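Local atomic coordinates of acetate kinase (Entamoeba histolytica, PDB entry 4H0O), a protein that probably interconverts acetate and acetyl phosphate by phosphoryl transfer, as a pyrophosphate-dependent acetate kinase of the ASKHA superfamily. Residues N15-N20 against L26-F31; G238-T243 against F306-K311; I356-S361 against V381-A386. All coordinates share one frame; numbering follows the deposited sequence.

Contact 1: N15-N20 against L26-F31; sequences NVLIFN and LTYKVF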
loop_
_atom_site.group_PDB
_atom_site.type_symbol
_atom_site.label_atom_id
_atom_site.label_comp_id
_atom_site.label_asym_id
_atom_site.label_seq_id
_atom_site.Cartn_x
_atom_site.Cartn_y
_atom_site.Cartn_z
ATOM N N ASN B 15 39.472 -0.462 -21.404
ATOM C CA ASN B 15 38.149 -0.643 -21.983
ATOM C C ASN B 15 37.281 -1.529 -21.093
ATOM O O ASN B 15 37.766 -2.503 -20.508
ATOM C CB ASN B 15 38.252 -1.245 -23.386
ATOM C CG ASN B 15 38.960 -0.330 -24.367
ATOM O OD1 ASN B 15 38.838 0.893 -24.298
ATOM N ND2 ASN B 15 39.706 -0.924 -25.291
ATOM N N VAL B 16 36.001 -1.185 -20.987
ATOM C CA VAL B 16 35.057 -1.985 -20.213
ATOM C C VAL B 16 33.906 -2.435 -21.101
ATOM O O VAL B 16 33.238 -1.611 -21.730
ATOM C CB VAL B 16 34.494 -1.208 -19.002
ATOM C CG1 VAL B 16 33.554 -2.089 -18.194
ATOM C CG2 VAL B 16 35.622 -0.708 -18.122
ATOM N N LEU B 17 33.689 -3.746 -21.158
ATOM C CA LEU B 17 32.591 -4.311 -21.933
ATOM C C LEU B 17 31.353 -4.471 -21.050
ATOM O O LEU B 17 31.397 -5.167 -20.034
ATOM C CB LEU B 17 33.006 -5.667 -22.512
ATOM C CG LEU B 17 31.942 -6.484 -23.250
ATOM C CD1 LEU B 17 31.423 -5.724 -24.455
ATOM C CD2 LEU B 17 32.493 -7.840 -23.672
ATOM N N ILE B 18 30.254 -3.817 -21.422
ATOM C CA ILE B 18 28.993 -3.981 -20.697
ATOM C C ILE B 18 27.977 -4.750 -21.538
ATOM O O ILE B 18 27.675 -4.363 -22.670
ATOM C CB ILE B 18 28.382 -2.624 -20.261
ATOM C CG1 ILE B 18 29.093 -2.082 -19.019
ATOM C CG2 ILE B 18 26.897 -2.766 -19.953
ATOM C CD1 ILE B 18 30.285 -1.242 -19.335
ATOM N N PHE B 19 27.456 -5.842 -20.987
ATOM C CA PHE B 19 26.414 -6.606 -21.665
ATOM C C PHE B 19 25.028 -6.210 -21.168
ATOM O O PHE B 19 24.778 -6.171 -19.963
ATOM C CB PHE B 19 26.626 -8.107 -21.467
ATOM C CG PHE B 19 27.664 -8.702 -22.377
ATOM C CD1 PHE B 19 27.488 -8.681 -23.753
ATOM C CD2 PHE B 19 28.801 -9.303 -21.858
ATOM C CE1 PHE B 19 28.439 -9.234 -24.596
ATOM C CE2 PHE B 19 29.751 -9.863 -22.693
ATOM C CZ PHE B 19 29.571 -9.827 -24.064
ATOM N N ASN B 20 24.132 -5.914 -22.104
ATOM C CA ASN B 20 22.746 -5.620 -21.768
ATOM C C ASN B 20 21.828 -6.678 -22.381
ATOM O O ASN B 20 21.539 -6.644 -23.579
ATOM C CB ASN B 20 22.363 -4.225 -22.261
ATOM C CG ASN B 20 21.052 -3.733 -21.674
ATOM O OD1 ASN B 20 20.324 -4.487 -21.025
ATOM N ND2 ASN B 20 20.741 -2.462 -21.911
ATOM N N LEU B 26 20.668 -9.349 -27.763
ATOM C CA LEU B 26 21.671 -8.908 -26.804
ATOM C C LEU B 26 22.346 -7.657 -27.350
ATOM O O LEU B 26 22.731 -7.618 -28.520
ATOM C CB LEU B 26 22.716 -10.006 -26.582
ATOM C CG LEU B 26 23.931 -9.626 -25.734
ATOM C CD1 LEU B 26 23.500 -9.303 -24.316
ATOM C CD2 LEU B 26 24.984 -10.729 -25.736
ATOM N N THR B 27 22.474 -6.632 -26.514
ATOM C CA THR B 27 23.216 -5.431 -26.887
ATOM C C THR B 27 24.450 -5.281 -26.004
ATOM O O THR B 27 24.523 -5.875 -24.926
ATOM C CB THR B 27 22.353 -4.160 -26.775
ATOM O OG1 THR B 27 22.066 -3.896 -25.397
ATOM C CG2 THR B 27 21.051 -4.329 -27.540
ATOM N N TYR B 28 25.417 -4.487 -26.460
ATOM C CA TYR B 28 26.635 -4.261 -25.688
ATOM C C TYR B 28 27.206 -2.878 -25.953
ATOM O O TYR B 28 26.938 -2.271 -26.990
ATOM C CB TYR B 28 27.699 -5.319 -26.010
ATOM C CG TYR B 28 28.477 -5.052 -27.286
ATOM C CD1 TYR B 28 28.017 -5.515 -28.511
ATOM C CD2 TYR B 28 29.680 -4.351 -27.260
ATOM C CE1 TYR B 28 28.728 -5.283 -29.673
ATOM C CE2 TYR B 28 30.393 -4.107 -28.417
ATOM C CZ TYR B 28 29.914 -4.577 -29.619
ATOM O OH TYR B 28 30.624 -4.341 -30.771
ATOM N N LYS B 29 28.006 -2.392 -25.013
ATOM C CA LYS B 29 28.765 -1.168 -25.210
ATOM C C LYS B 29 30.161 -1.346 -24.626
ATOM O O LYS B 29 30.352 -2.116 -23.681
ATOM C CB LYS B 29 28.064 0.021 -24.546
ATOM C CG LYS B 29 26.770 0.456 -25.217
ATOM C CD LYS B 29 26.254 1.758 -24.613
ATOM C CE LYS B 29 24.904 2.159 -25.192
ATOM N NZ LYS B 29 24.987 2.494 -26.642
ATOM N N VAL B 30 31.136 -0.648 -25.201
ATOM C CA VAL B 30 32.479 -0.617 -24.635
ATOM C C VAL B 30 32.823 0.818 -24.252
ATOM O O VAL B 30 32.629 1.743 -25.046
ATOM C CB VAL B 30 33.539 -1.169 -25.613
ATOM C CG1 VAL B 30 34.918 -1.156 -24.963
ATOM C CG2 VAL B 30 33.180 -2.580 -26.041
ATOM N N PHE B 31 33.316 1.003 -23.031
ATOM C CA PHE B 31 33.658 2.339 -22.555
ATOM C C PHE B 31 35.161 2.530 -22.374
ATOM O O PHE B 31 35.862 1.635 -21.896
ATOM C CB PHE B 31 32.947 2.645 -21.232
ATOM C CG PHE B 31 31.455 2.757 -21.354
ATOM C CD1 PHE B 31 30.857 3.973 -21.654
ATOM C CD2 PHE B 31 30.646 1.650 -21.153
ATOM C CE1 PHE B 31 29.480 4.077 -21.759
ATOM C CE2 PHE B 31 29.269 1.747 -21.255
ATOM C CZ PHE B 31 28.686 2.961 -21.560
#
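Ile18 turns CG1 trans to its own carbonyl carbon (chi1 -78°) and Phe31 does the same with its ring (chi1 -67°), and the two meet diagonally on one face of an antiparallel hairpin. The methyl CD1 of Ile18 reaches CD2 of Phe31 at 3.4 Å, arriving at the ring's edge, close to its plane. Leu395 of helix 390-402 packs on both, and Leu392 on Phe31. On the reverse face, where helix 73-86 packs on Leu26 and Tyr28, Leu17 CD1 touches both Tyr28 CD2 (3.6 Å) and Val30 CG2 (3.9 Å), and that valine methyl lies at the edge of the Tyr28 ring. Leu17 CG lies over the rim of one face of the Phe19 ring, and Leu26 CD2 approaches the same ring obliquely, 3.8 Å from Phe19 CD1.

Three hydrogen-bonded pairs, Val16-Phe31, Ile18-Lys29 and Asn20-Thr27, join the strands by six backbone bonds. The bond from Ile18 N to Lys29 O is almost perfectly straight (2.8 Å, 179° at the hydrogen). At the far end the side chains of Asn20 and Thr27 run side by side, with Asn20 CB 3.2 Å from Thr27 OG1. That hydroxyl also donates a weak bond to Asn20 O at 3.3 Å, adding to the one from Thr27 N.

Asn20 belongs to the predicted magnesium site. Its backbone is held by Thr27 through both N and O, and the bonds of its ND2 to Glu391 and, weakly, to Glu390, the other predicted magnesium ligand, probably fix the rotation of the amide.

Contact 2: G238-T243 against F306-K311; sequences GLVMST and FDVYIK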
loop_
_atom_site.group_PDB
_atom_site.type_symbol
_atom_site.label_atom_id
_atom_site.label_comp_id
_atom_site.label_asym_id
_atom_site.label_seq_id
_atom_site.Cartn_x
_atom_site.Cartn_y
_atom_site.Cartn_z
ATOM N N GLY B 238 3.524 -2.228 -5.115
ATOM C CA GLY B 238 3.875 -0.821 -5.036
ATOM C C GLY B 238 3.042 0.113 -5.893
ATOM O O GLY B 238 1.819 0.210 -5.738
ATOM N N LEU B 239 3.724 0.816 -6.792
ATOM C CA LEU B 239 3.097 1.793 -7.672
ATOM C C LEU B 239 2.189 1.130 -8.703
ATOM O O LEU B 239 2.370 -0.042 -9.039
ATOM C CB LEU B 239 4.179 2.586 -8.408
ATOM C CG LEU B 239 4.755 3.857 -7.781
ATOM C CD1 LEU B 239 4.880 3.743 -6.281
ATOM C CD2 LEU B 239 6.115 4.157 -8.385
ATOM N N VAL B 240 1.211 1.882 -9.200
ATOM C CA VAL B 240 0.509 1.491 -10.415
ATOM C C VAL B 240 1.543 1.547 -11.535
ATOM O O VAL B 240 2.276 2.531 -11.650
ATOM C CB VAL B 240 -0.638 2.459 -10.741
ATOM C CG1 VAL B 240 -1.203 2.172 -12.131
ATOM C CG2 VAL B 240 -1.731 2.362 -9.689
ATOM N N MET B 241 1.627 0.501 -12.349
ATOM C CA MET B 241 2.661 0.455 -13.381
ATOM C C MET B 241 2.090 0.360 -14.795
ATOM O O MET B 241 0.881 0.485 -14.999
ATOM C CB MET B 241 3.639 -0.699 -13.121
ATOM C CG MET B 241 4.136 -0.798 -11.679
ATOM S SD MET B 241 5.384 -2.086 -11.438
ATOM C CE MET B 241 5.275 -2.342 -9.661
ATOM N N SER B 242 2.972 0.137 -15.765
ATOM C CA SER B 242 2.571 0.036 -17.164
ATOM C C SER B 242 1.549 -1.080 -17.385
ATOM O O SER B 242 0.510 -0.863 -18.013
ATOM C CB SER B 242 3.796 -0.180 -18.053
ATOM O OG SER B 242 4.561 -1.280 -17.600
ATOM N N THR B 243 1.845 -2.267 -16.859
ATOM C CA THR B 243 0.950 -3.417 -16.997
ATOM C C THR B 243 0.711 -4.152 -15.680
ATOM O O THR B 243 0.092 -5.220 -15.669
ATOM C CB THR B 243 1.482 -4.443 -18.024
ATOM O OG1 THR B 243 2.709 -5.010 -17.546
ATOM C CG2 THR B 243 1.717 -3.790 -19.374
ATOM N N PHE B 306 -4.826 7.740 -15.504
ATOM C CA PHE B 306 -3.886 8.761 -15.051
ATOM C C PHE B 306 -4.155 9.151 -13.597
ATOM O O PHE B 306 -3.221 9.279 -12.802
ATOM C CB PHE B 306 -3.937 10.000 -15.952
ATOM C CG PHE B 306 -2.987 11.097 -15.534
ATOM C CD1 PHE B 306 -1.633 11.013 -15.828
ATOM C CD2 PHE B 306 -3.453 12.216 -14.855
ATOM C CE1 PHE B 306 -0.758 12.024 -15.447
ATOM C CE2 PHE B 306 -2.584 13.230 -14.471
ATOM C CZ PHE B 306 -1.236 13.134 -14.769
ATOM N N ASP B 307 -5.430 9.332 -13.255
ATOM C CA ASP B 307 -5.816 9.722 -11.899
ATOM C C ASP B 307 -5.440 8.658 -10.866
ATOM O O ASP B 307 -4.913 8.977 -9.796
ATOM C CB ASP B 307 -7.321 10.014 -11.825
ATOM C CG ASP B 307 -7.713 11.290 -12.561
ATOM O OD1 ASP B 307 -6.813 12.055 -12.968
ATOM O OD2 ASP B 307 -8.930 11.532 -12.717
ATOM N N VAL B 308 -5.720 7.398 -11.192
ATOM C CA VAL B 308 -5.390 6.278 -10.315
ATOM C C VAL B 308 -3.877 6.143 -10.158
ATOM O O VAL B 308 -3.374 5.914 -9.057
ATOM C CB VAL B 308 -5.980 4.953 -10.848
ATOM C CG1 VAL B 308 -5.448 3.761 -10.058
ATOM C CG2 VAL B 308 -7.501 4.991 -10.799
ATOM N N TYR B 309 -3.157 6.296 -11.267
ATOM C CA TYR B 309 -1.696 6.226 -11.267
ATOM C C TYR B 309 -1.078 7.311 -10.382
ATOM O O TYR B 309 -0.175 7.034 -9.591
ATOM C CB TYR B 309 -1.158 6.344 -12.699
ATOM C CG TYR B 309 0.352 6.442 -12.809
ATOM C CD1 TYR B 309 0.994 7.678 -12.796
ATOM C CD2 TYR B 309 1.135 5.301 -12.942
ATOM C CE1 TYR B 309 2.374 7.772 -12.900
ATOM C CE2 TYR B 309 2.516 5.386 -13.048
ATOM C CZ TYR B 309 3.127 6.623 -13.026
ATOM O OH TYR B 309 4.496 6.711 -13.131
ATOM N N ILE B 310 -1.565 8.543 -10.531
ATOM C CA ILE B 310 -1.072 9.679 -9.756
ATOM C C ILE B 310 -1.416 9.521 -8.272
ATOM O O ILE B 310 -0.592 9.813 -7.398
ATOM C CB ILE B 310 -1.648 11.013 -10.289
ATOM C CG1 ILE B 310 -1.042 11.360 -11.650
ATOM C CG2 ILE B 310 -1.404 12.152 -9.305
ATOM C CD1 ILE B 310 0.466 11.526 -11.623
ATOM N N LYS B 311 -2.629 9.051 -8.002
ATOM C CA LYS B 311 -3.088 8.846 -6.634
ATOM C C LYS B 311 -2.174 7.891 -5.874
ATOM O O LYS B 311 -1.785 8.163 -4.738
ATOM C CB LYS B 311 -4.524 8.319 -6.623
ATOM C CG LYS B 311 -5.077 8.048 -5.233
ATOM C CD LYS B 311 -5.847 6.738 -5.191
ATOM C CE LYS B 311 -4.910 5.550 -5.047
ATOM N NZ LYS B 311 -5.611 4.350 -4.515
HETATM O O HOH W 1 1.606 4.819 -9.576
#
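The loop between strand 225-229 and helix 251-260, which leads into Arg244, a predicted transition-state stabilizer, lies against the long helix 299-324, and Val240 is the loop residue that makes the contact. Its side chain points at the helix and splits over two consecutive residues. CG2 meets Val308 CG1 at 4.0 Å, the two valines crossing at about a right angle. CG1 of Val240 meets Tyr309 instead, 4.0 Å from CD2. The backbone points CB at the helix, and chi1 of 170°, with CG1 trans to the backbone N, gives each methyl its own helical neighbour.

The carbonyl of Val240 also turns to the tyrosine: its O comes within 3.2 Å of Tyr309 CE2, approaching the ring obliquely. No direct hydrogen bond joins segments 238-243 and 306-311. A single water does this work, donating to Tyr309 O at 2.8 Å and to Val240 O at 3.2 Å. The same water sits 3.4 Å above one face of the Tyr309 ring, displaced toward its rim. Two backbone carbonyls are therefore linked through one molecule in an otherwise apolar, buried interface, and the aromatic ring forms one wall beside it.

Tyr309 has a further neighbour in Met285, part of the predicted ATP site, about 4 Å away between side chains. Ala169 of the second subunit packs on Val240 and Ala164 of that subunit on Val308, which places the contact beside the dimer interface. Helix 299-324 lies between the loop, on the side of Val308 and Tyr309, and helix 341-350, against which it sets Phe306 and Ile310.

Contact 3: I356-S361 against V381-A386; sequences IELDDS and VQVCVA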
loop_
_atom_site.group_PDB
_atom_site.type_symbol
_atom_site.label_atom_id
_atom_site.label_comp_id
_atom_site.label_asym_id
_atom_site.label_seq_id
_atom_site.Cartn_x
_atom_site.Cartn_y
_atom_site.Cartn_z
ATOM N N ILE B 356 6.495 22.854 -1.941
ATOM C CA ILE B 356 7.038 22.678 -3.286
ATOM C C ILE B 356 6.565 23.784 -4.225
ATOM O O ILE B 356 5.384 23.859 -4.577
ATOM C CB ILE B 356 6.696 21.290 -3.883
ATOM C CG1 ILE B 356 7.500 20.199 -3.176
ATOM C CG2 ILE B 356 7.003 21.252 -5.376
ATOM C CD1 ILE B 356 7.275 18.799 -3.725
ATOM N N GLU B 357 7.500 24.643 -4.620
ATOM C CA GLU B 357 7.220 25.741 -5.536
ATOM C C GLU B 357 7.890 25.440 -6.869
ATOM O O GLU B 357 9.093 25.661 -7.036
ATOM C CB GLU B 357 7.749 27.054 -4.958
ATOM C CG GLU B 357 7.451 27.221 -3.474
ATOM C CD GLU B 357 8.022 28.503 -2.889
ATOM O OE1 GLU B 357 9.028 29.018 -3.426
ATOM O OE2 GLU B 357 7.459 28.993 -1.886
ATOM N N LEU B 358 7.106 24.931 -7.813
ATOM C CA LEU B 358 7.643 24.430 -9.072
ATOM C C LEU B 358 7.760 25.529 -10.130
ATOM O O LEU B 358 6.816 26.292 -10.350
ATOM C CB LEU B 358 6.764 23.288 -9.595
ATOM C CG LEU B 358 7.421 22.268 -10.527
ATOM C CD1 LEU B 358 8.479 21.469 -9.783
ATOM C CD2 LEU B 358 6.388 21.339 -11.130
ATOM N N ASP B 359 8.921 25.618 -10.774
ATOM C CA ASP B 359 9.064 26.489 -11.933
ATOM C C ASP B 359 8.416 25.772 -13.113
ATOM O O ASP B 359 9.014 24.870 -13.710
ATOM C CB ASP B 359 10.538 26.794 -12.219
ATOM C CG ASP B 359 10.723 27.977 -13.165
ATOM O OD1 ASP B 359 9.856 28.196 -14.039
ATOM O OD2 ASP B 359 11.744 28.689 -13.033
ATOM N N ASP B 360 7.186 26.167 -13.432
ATOM C CA ASP B 360 6.387 25.477 -14.442
ATOM C C ASP B 360 6.961 25.580 -15.855
ATOM O O ASP B 360 6.713 24.712 -16.694
ATOM C CB ASP B 360 4.935 25.968 -14.411
ATOM C CG ASP B 360 4.177 25.463 -13.199
ATOM O OD1 ASP B 360 4.479 24.341 -12.741
ATOM O OD2 ASP B 360 3.283 26.181 -12.704
ATOM N N SER B 361 7.734 26.630 -16.113
ATOM C CA SER B 361 8.340 26.813 -17.428
ATOM C C SER B 361 9.522 25.864 -17.622
ATOM O O SER B 361 9.705 25.307 -18.705
ATOM C CB SER B 361 8.778 28.265 -17.627
ATOM O OG SER B 361 9.093 28.518 -18.983
ATOM N N VAL B 381 11.070 22.400 -0.292
ATOM C CA VAL B 381 11.433 21.095 -0.830
ATOM C C VAL B 381 11.917 21.275 -2.264
ATOM O O VAL B 381 11.286 21.985 -3.052
ATOM C CB VAL B 381 10.231 20.130 -0.824
ATOM C CG1 VAL B 381 10.625 18.771 -1.396
ATOM C CG2 VAL B 381 9.686 19.972 0.583
ATOM N N GLN B 382 13.033 20.639 -2.605
ATOM C CA GLN B 382 13.562 20.730 -3.960
ATOM C C GLN B 382 13.109 19.548 -4.812
ATOM O O GLN B 382 12.923 18.440 -4.301
ATOM C CB GLN B 382 15.091 20.821 -3.934
ATOM C CG GLN B 382 15.618 22.160 -3.427
ATOM C CD GLN B 382 15.122 23.334 -4.255
ATOM O OE1 GLN B 382 15.321 23.378 -5.470
ATOM N NE2 GLN B 382 14.464 24.287 -3.598
ATOM N N VAL B 383 12.920 19.794 -6.107
ATOM C CA VAL B 383 12.541 18.747 -7.051
ATOM C C VAL B 383 13.521 18.728 -8.220
ATOM O O VAL B 383 13.828 19.776 -8.797
ATOM C CB VAL B 383 11.111 18.959 -7.597
ATOM C CG1 VAL B 383 10.786 17.924 -8.668
ATOM C CG2 VAL B 383 10.094 18.883 -6.478
ATOM N N CYS B 384 14.020 17.546 -8.570
ATOM C CA CYS B 384 14.930 17.441 -9.701
ATOM C C CYS B 384 14.686 16.177 -10.512
ATOM O O CYS B 384 14.078 15.218 -10.027
ATOM C CB CYS B 384 16.385 17.479 -9.230
ATOM S SG CYS B 384 16.992 15.904 -8.596
ATOM N N VAL B 385 15.152 16.196 -11.755
ATOM C CA VAL B 385 15.189 15.001 -12.585
ATOM C C VAL B 385 16.644 14.564 -12.669
ATOM O O VAL B 385 17.543 15.405 -12.764
ATOM C CB VAL B 385 14.646 15.269 -14.002
ATOM C CG1 VAL B 385 13.133 15.351 -13.985
ATOM C CG2 VAL B 385 15.240 16.555 -14.574
ATOM N N ALA B 386 16.882 13.256 -12.623
ATOM C CA ALA B 386 18.243 12.734 -12.675
ATOM C C ALA B 386 18.339 11.534 -13.611
ATOM O O ALA B 386 17.644 10.536 -13.419
ATOM C CB ALA B 386 18.728 12.372 -11.280
#
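Ile356 and the valines Val381 and Val383 form the close-packed end of this contact, whereas the other end of segment 356-361 draws away toward solvent. CG1 of Ile356 presses against Val381 CB at 3.6 Å, and it also lies 3.9 Å from Val381 CG1. The isoleucine chain is extended beyond that point (chi2 -178°), which brings its terminal methyl to Val383, the next residue whose side chain points toward segment 356-361, while still near Val381: Ile356 CD1 reaches Val383 CG2 at 3.9 Å. Ile356 CG2 approaches the same methyl of Val383 at 4.0 Å, so one valine branch is met by two arms of the isoleucine, whose side chain crosses that of Val383 at about a right angle. Leu358 adds a looser touch, its CD1 4.2 Å from Val383 CB.

All of this is hydrocarbon packing, and no hydrogen bond passes between the two segments. Glu357, between the two apolar residues, is exposed and binds Ser378 with its carboxylate. Farther along, the chain parts from the strand. Asp359 takes the N-cap position of helix 360-365, where its OD1 accepts a weak bond from Ser361 N at 3.4 Å, and Ser361 is again exposed.

Backbone bonds between Glu357 and Met376 and between Asp359 and Leu374 tie segment 356-361 further. Strand 382-385 runs parallel to strand 329-333, where Phe332 touches Val383, and antiparallel to the short strand 372-373 within a mixed sheet. Cys348 of helix 341-350 packs on both Ile356 and Leu358, so these two residues lie between that helix and the Val383 side of strand 382-385.

In the fold
Contacts 1, 2 and 3 follow one another in series along the chain. Contact 1 belongs to the larger mixed sheet, contact 3 to the six-strand sheet, and their centres are about 34 Å apart, consistent with the two RNase H-like halves of an ASKHA kinase. Contact 2, about 33 Å from contact 1 between centres, lies across the centre of the chain from it. Contacts 2 and 3 are nearer, about 21 Å between centres, and both border helix 341-350, through segment 306-311 on one side and Ile356 and Leu358 on the other. Helix 390-402, covering one face of contact 1, follows strand 382-385 of contact 3, so the chain's end returns to its beginning and connects the halves.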